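Geranyltranstransferase (Thermotoga neapolitana, PDB 4WK5) probably acts as a magnesium-dependent prenyltransferase of the FPP/GGPP synthase family, joining isoprenoid units in isoprene biosynthesis. Local coordinates at residues 154-159 against 187-192; 29-34 against 77-82. All coordinates share one frame; numbering follows the deposited sequence. Where two conformers were deposited one is given.

Contact 1: 154-159 against 187-192; sequences YKLLLG and GALFAF
The first torsion of Leu156 carries its methyls to Leu189: CG of Leu156 stands anti to its carbonyl carbon (chi1 -69°), which puts both methyls across the interface. CG of Leu189 lies anti to the backbone N, beside the carbonyl carbon (chi1 -171°), so that CB and CD1 of Leu189 face the methyl CD1 of Leu156. The two leucine side chains cross at about a right angle. The methyls of Leu156 divide the work. CD1 rests on Leu189 CB at 3.7 Å and also reaches Leu189 CD1 at 4.0 Å. CD2 lies 3.6 Å from Leu189 N, against the backbone of the facing helix, and it packs against Ala188 CB at 4.0 Å.

Ala188 is the point of closest backbone approach, its CA lying 6.4 Å from that of Leu156, and its lone methyl is shared between neighbours. Besides CD2 of Leu156 it meets Lys155 CB, also at 4.0 Å. Lys155 thus contributes the root of its side chain to the apolar contact, while the extended remainder leads its charged end to the exposed border.

The two short segments run nearly antiparallel, at 158°, with their axes 9.2 Å apart at closest approach. All the cross-contacts are van der Waals, and 180 Å² is buried in total. Phe88 and Val85 of helix 75-96 continue the same apolar layer, touching Leu156 and Leu189 respectively. On another side of helix 143-166, Tyr154, Leu157 and Leu158 pack on the second subunit. Antiparallel helix packing of this kind, between the consecutive helices 143-166 and 175-201, is characteristic of the all-helical isoprenoid synthase fold.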
# COMPACT_ATOMS: atom_id res chain seq x y z
N TYR A 154 4.01 -0.16 -7.68
CA TYR A 154 4.83 1.03 -7.70
C TYR A 154 4.80 1.71 -9.08
O TYR A 154 4.74 2.93 -9.16
CB TYR A 154 6.26 0.70 -7.30
CG TYR A 154 7.09 1.94 -7.08
CD1 TYR A 154 6.79 2.82 -6.04
CD2 TYR A 154 8.15 2.25 -7.92
CE1 TYR A 154 7.54 3.98 -5.84
CE2 TYR A 154 8.91 3.39 -7.73
CZ TYR A 154 8.59 4.25 -6.69
OH TYR A 154 9.34 5.39 -6.49
N LYS A 155 4.85 0.92 -10.15
CA LYS A 155 4.69 1.47 -11.51
C LYS A 155 3.37 2.23 -11.68
O LYS A 155 3.33 3.32 -12.25
CB LYS A 155 4.77 0.35 -12.55
CG LYS A 155 6.20 0.01 -12.95
CD LYS A 155 6.22 -0.86 -14.21
CE LYS A 155 7.65 -1.23 -14.60
NZ LYS A 155 7.68 -2.30 -15.65
N LEU A 156 2.28 1.65 -11.18
CA LEU A 156 0.98 2.29 -11.26
C LEU A 156 0.97 3.64 -10.53
O LEU A 156 0.41 4.63 -11.04
CB LEU A 156 -0.09 1.34 -10.70
CG LEU A 156 -0.34 0.11 -11.60
CD1 LEU A 156 -1.06 -1.00 -10.82
CD2 LEU A 156 -1.13 0.47 -12.88
N LEU A 157 1.65 3.70 -9.39
CA LEU A 157 1.73 4.94 -8.62
C LEU A 157 2.52 5.99 -9.41
O LEU A 157 2.12 7.14 -9.48
CB LEU A 157 2.36 4.67 -7.26
CG LEU A 157 2.46 5.81 -6.23
CD1 LEU A 157 3.69 6.70 -6.46
CD2 LEU A 157 1.20 6.64 -6.20
N LEU A 158 3.66 5.57 -9.98
CA LEU A 158 4.46 6.51 -10.78
C LEU A 158 3.64 7.01 -11.96
O LEU A 158 3.72 8.19 -12.31
CB LEU A 158 5.75 5.85 -11.27
CG LEU A 158 6.79 5.49 -10.20
CD1 LEU A 158 7.92 4.72 -10.85
CD2 LEU A 158 7.31 6.74 -9.51
N GLY A 159 2.85 6.12 -12.55
CA GLY A 159 1.98 6.52 -13.65
C GLY A 159 0.99 7.58 -13.21
O GLY A 159 0.73 8.55 -13.94
N GLY A 187 -1.43 0.45 -18.27
CA GLY A 187 -0.81 -0.73 -18.85
C GLY A 187 -0.28 -1.73 -17.83
O GLY A 187 -0.46 -2.94 -17.98
N ALA A 188 0.38 -1.23 -16.79
CA ALA A 188 1.07 -2.13 -15.86
C ALA A 188 0.10 -3.10 -15.17
O ALA A 188 0.42 -4.28 -15.00
CB ALA A 188 1.87 -1.32 -14.81
N LEU A 189 -1.09 -2.62 -14.80
CA LEU A 189 -2.00 -3.50 -14.08
C LEU A 189 -2.62 -4.52 -15.04
O LEU A 189 -2.85 -5.67 -14.67
CB LEU A 189 -3.10 -2.72 -13.35
CG LEU A 189 -4.00 -3.52 -12.39
CD1 LEU A 189 -3.17 -4.32 -11.38
CD2 LEU A 189 -4.91 -2.53 -11.65
N PHE A 190 -2.88 -4.11 -16.28
CA PHE A 190 -3.37 -5.10 -17.26
C PHE A 190 -2.28 -6.11 -17.60
O PHE A 190 -2.57 -7.28 -17.79
CB PHE A 190 -3.88 -4.40 -18.53
CG PHE A 190 -5.29 -3.87 -18.39
CD1 PHE A 190 -6.38 -4.74 -18.39
CD2 PHE A 190 -5.52 -2.51 -18.27
CE1 PHE A 190 -7.68 -4.25 -18.26
CE2 PHE A 190 -6.80 -2.01 -18.14
CZ PHE A 190 -7.89 -2.88 -18.14
N ALA A 191 -1.03 -5.67 -17.65
CA ALA A 191 0.05 -6.62 -17.91
C ALA A 191 0.10 -7.68 -16.81
O ALA A 191 0.35 -8.87 -17.06
CB ALA A 191 1.39 -5.89 -18.02
N PHE A 192 -0.15 -7.24 -15.57
CA PHE A 192 -0.15 -8.16 -14.44
C PHE A 192 -1.32 -9.13 -14.55
O PHE A 192 -1.18 -10.30 -14.18
CB PHE A 192 -0.21 -7.39 -13.11
CG PHE A 192 -0.18 -8.29 -11.91
CD1 PHE A 192 1.03 -8.80 -11.43
CD2 PHE A 192 -1.36 -8.63 -11.25
CE1 PHE A 192 1.05 -9.64 -10.32
CE2 PHE A 192 -1.33 -9.46 -10.13
CZ PHE A 192 -0.14 -9.96 -9.67

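Contact 2: 29-34 against 77-82; sequences ERRIEE and RLVDVA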
# COMPACT_ATOMS: atom_id res chain seq x y z
N GLU A 29 -17.79 -10.87 -7.35
CA GLU A 29 -18.54 -10.01 -6.43
C GLU A 29 -18.71 -10.66 -5.06
O GLU A 29 -18.63 -9.98 -4.03
CB GLU A 29 -19.91 -9.66 -7.01
CG GLU A 29 -19.83 -8.93 -8.35
CD GLU A 29 -19.37 -7.47 -8.23
OE1 GLU A 29 -19.16 -6.98 -7.09
OE2 GLU A 29 -19.21 -6.82 -9.28
N ARG A 30 -18.97 -11.96 -5.07
CA ARG A 30 -19.12 -12.73 -3.83
C ARG A 30 -17.86 -12.69 -2.99
O ARG A 30 -17.90 -12.40 -1.79
CB ARG A 30 -19.48 -14.17 -4.17
CG ARG A 30 -19.52 -15.12 -2.98
CD ARG A 30 -20.60 -14.74 -1.99
NE ARG A 30 -20.84 -15.82 -1.03
CZ ARG A 30 -21.26 -15.62 0.22
NH1 ARG A 30 -21.48 -14.39 0.67
NH2 ARG A 30 -21.47 -16.66 1.02
N ARG A 31 -16.72 -12.97 -3.62
CA ARG A 31 -15.49 -13.01 -2.87
C ARG A 31 -15.08 -11.62 -2.39
O ARG A 31 -14.64 -11.46 -1.25
CB ARG A 31 -14.36 -13.64 -3.69
CG ARG A 31 -13.02 -13.61 -2.96
CD ARG A 31 -13.03 -14.48 -1.70
NE ARG A 31 -13.02 -15.90 -2.03
CZ ARG A 31 -11.92 -16.59 -2.29
NH1 ARG A 31 -10.73 -16.00 -2.25
NH2 ARG A 31 -12.00 -17.88 -2.59
N ILE A 32 -15.22 -10.61 -3.24
CA ILE A 32 -14.73 -9.29 -2.84
C ILE A 32 -15.60 -8.71 -1.71
O ILE A 32 -15.08 -8.03 -0.82
CB ILE A 32 -14.60 -8.31 -4.06
CG1 ILE A 32 -13.62 -7.18 -3.72
CG2 ILE A 32 -15.96 -7.80 -4.54
CD1 ILE A 32 -13.30 -6.26 -4.90
N GLU A 33 -16.90 -9.01 -1.70
CA GLU A 33 -17.73 -8.50 -0.61
C GLU A 33 -17.43 -9.20 0.71
O GLU A 33 -17.57 -8.61 1.78
CB GLU A 33 -19.21 -8.63 -0.94
CG GLU A 33 -19.70 -7.65 -2.01
CD GLU A 33 -19.54 -6.17 -1.64
OE1 GLU A 33 -19.21 -5.85 -0.48
OE2 GLU A 33 -19.79 -5.32 -2.51
N GLU A 34 -17.02 -10.47 0.63
CA GLU A 34 -16.59 -11.19 1.83
C GLU A 34 -15.39 -10.51 2.47
O GLU A 34 -15.32 -10.36 3.71
CB GLU A 34 -16.26 -12.65 1.51
CG GLU A 34 -17.46 -13.52 1.28
CD GLU A 34 -17.09 -14.93 0.86
OE1 GLU A 34 -15.90 -15.16 0.52
OE2 GLU A 34 -17.98 -15.81 0.88
N ARG A 77 -6.67 -20.13 -6.37
CA ARG A 77 -5.56 -19.19 -6.39
C ARG A 77 -5.81 -18.09 -7.41
O ARG A 77 -5.39 -16.95 -7.23
CB ARG A 77 -4.24 -19.91 -6.70
CG ARG A 77 -3.72 -20.79 -5.57
CD ARG A 77 -2.29 -21.23 -5.84
NE ARG A 77 -1.48 -21.22 -4.62
CZ ARG A 77 -0.99 -22.31 -4.03
NH1 ARG A 77 -0.27 -22.20 -2.93
NH2 ARG A 77 -1.23 -23.51 -4.55
N LEU A 78 -6.51 -18.44 -8.48
CA LEU A 78 -6.85 -17.47 -9.52
C LEU A 78 -7.81 -16.42 -8.95
O LEU A 78 -7.66 -15.21 -9.20
CB LEU A 78 -7.48 -18.19 -10.72
CG LEU A 78 -7.40 -17.63 -12.14
CD1 LEU A 78 -5.96 -17.44 -12.59
CD2 LEU A 78 -8.14 -18.58 -13.08
N VAL A 79 -8.80 -16.87 -8.19
CA VAL A 79 -9.79 -15.96 -7.60
C VAL A 79 -9.10 -14.96 -6.66
O VAL A 79 -9.41 -13.77 -6.69
CB VAL A 79 -10.88 -16.73 -6.83
CG1 VAL A 79 -11.71 -15.79 -5.97
CG2 VAL A 79 -11.76 -17.51 -7.81
N ASP A 80 -8.15 -15.45 -5.86
CA ASP A 80 -7.36 -14.60 -4.98
C ASP A 80 -6.65 -13.47 -5.71
O ASP A 80 -6.72 -12.31 -5.28
CB ASP A 80 -6.32 -15.42 -4.21
CG ASP A 80 -6.94 -16.30 -3.15
OD1 ASP A 80 -8.08 -16.02 -2.72
OD2 ASP A 80 -6.27 -17.28 -2.75
N VAL A 81 -5.99 -13.81 -6.82
CA VAL A 81 -5.29 -12.84 -7.65
C VAL A 81 -6.29 -11.86 -8.26
O VAL A 81 -6.06 -10.65 -8.24
CB VAL A 81 -4.48 -13.52 -8.79
CG1 VAL A 81 -3.84 -12.50 -9.71
CG2 VAL A 81 -3.40 -14.42 -8.18
N ALA A 82 -7.39 -12.39 -8.80
CA ALA A 82 -8.37 -11.52 -9.44
C ALA A 82 -8.94 -10.50 -8.47
O ALA A 82 -9.01 -9.32 -8.79
CB ALA A 82 -9.51 -12.35 -10.07
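Charge pairing joins Arg31 to Asp80 in a salt bridge. Arg31 NH1 donates to Asp80 OD1 at 2.7 Å, and the oxygen lies in the guanidinium plane. The bond is nevertheless bent, with an N-H...O angle of 133°; the nitrogen meets the carboxylate oxygen nearly along its C-O direction, and the two flat groups are turned 54° from each other. A single NH1 contact, rather than a paired two-nitrogen grip, is made with this carboxylate. Arg31 NH2 forms a second salt bridge, to Glu76, while Glu34 OE1, one turn on, makes only a long salt bridge to Arg31 NE, 3.9 Å.

Van der Waals packing forms the second kind of contact. With CG anti to the backbone N (chi1 176°) and bends at chi2 and chi3, the Arg31 chain folds so that its guanidinium lies over Val79. The valine methyl CG1 sits 3.7 Å from the guanidinium plane, over its centre, and also touches Arg31 CG at 3.9 Å. The methyl therefore backs one face while the acid binds at the edge. A methionine in place of Arg31 would probably leave Asp80 without its cationic mate and close to the like-charged Glu76.

Within helix 23-36, Glu34 OE2 lies 3.3 Å above the Arg30 guanidinium plane, a charge-only pairing that extends the network. Since Asp80 OD1 and Glu76 OE2 are themselves close, the positive charge of Arg31 probably offsets their mutual repulsion and favours ionised carboxylates at this largely buried junction between helices 23-36 and 75-96.

In the fold
From the N terminus, helix 23-36 supplies the first half of contact 2, and the chain then passes through helices 43-53 and 59-70 before helix 75-96 closes that loop at residues 77-82. Contact 1 opens later, on helix 143-166, and closes after a short excursion on the following helix, 175-201. The loops are thus in series, neither enclosing nor crossing the other. Their centres lie 20 Å apart, yet they touch where Phe192 CE2 meets Val81 CG1 at 4.0 Å. Helix 75-96 is the common element: it receives the N-terminal helix in contact 2 and, farther along, packs against both helices of contact 1.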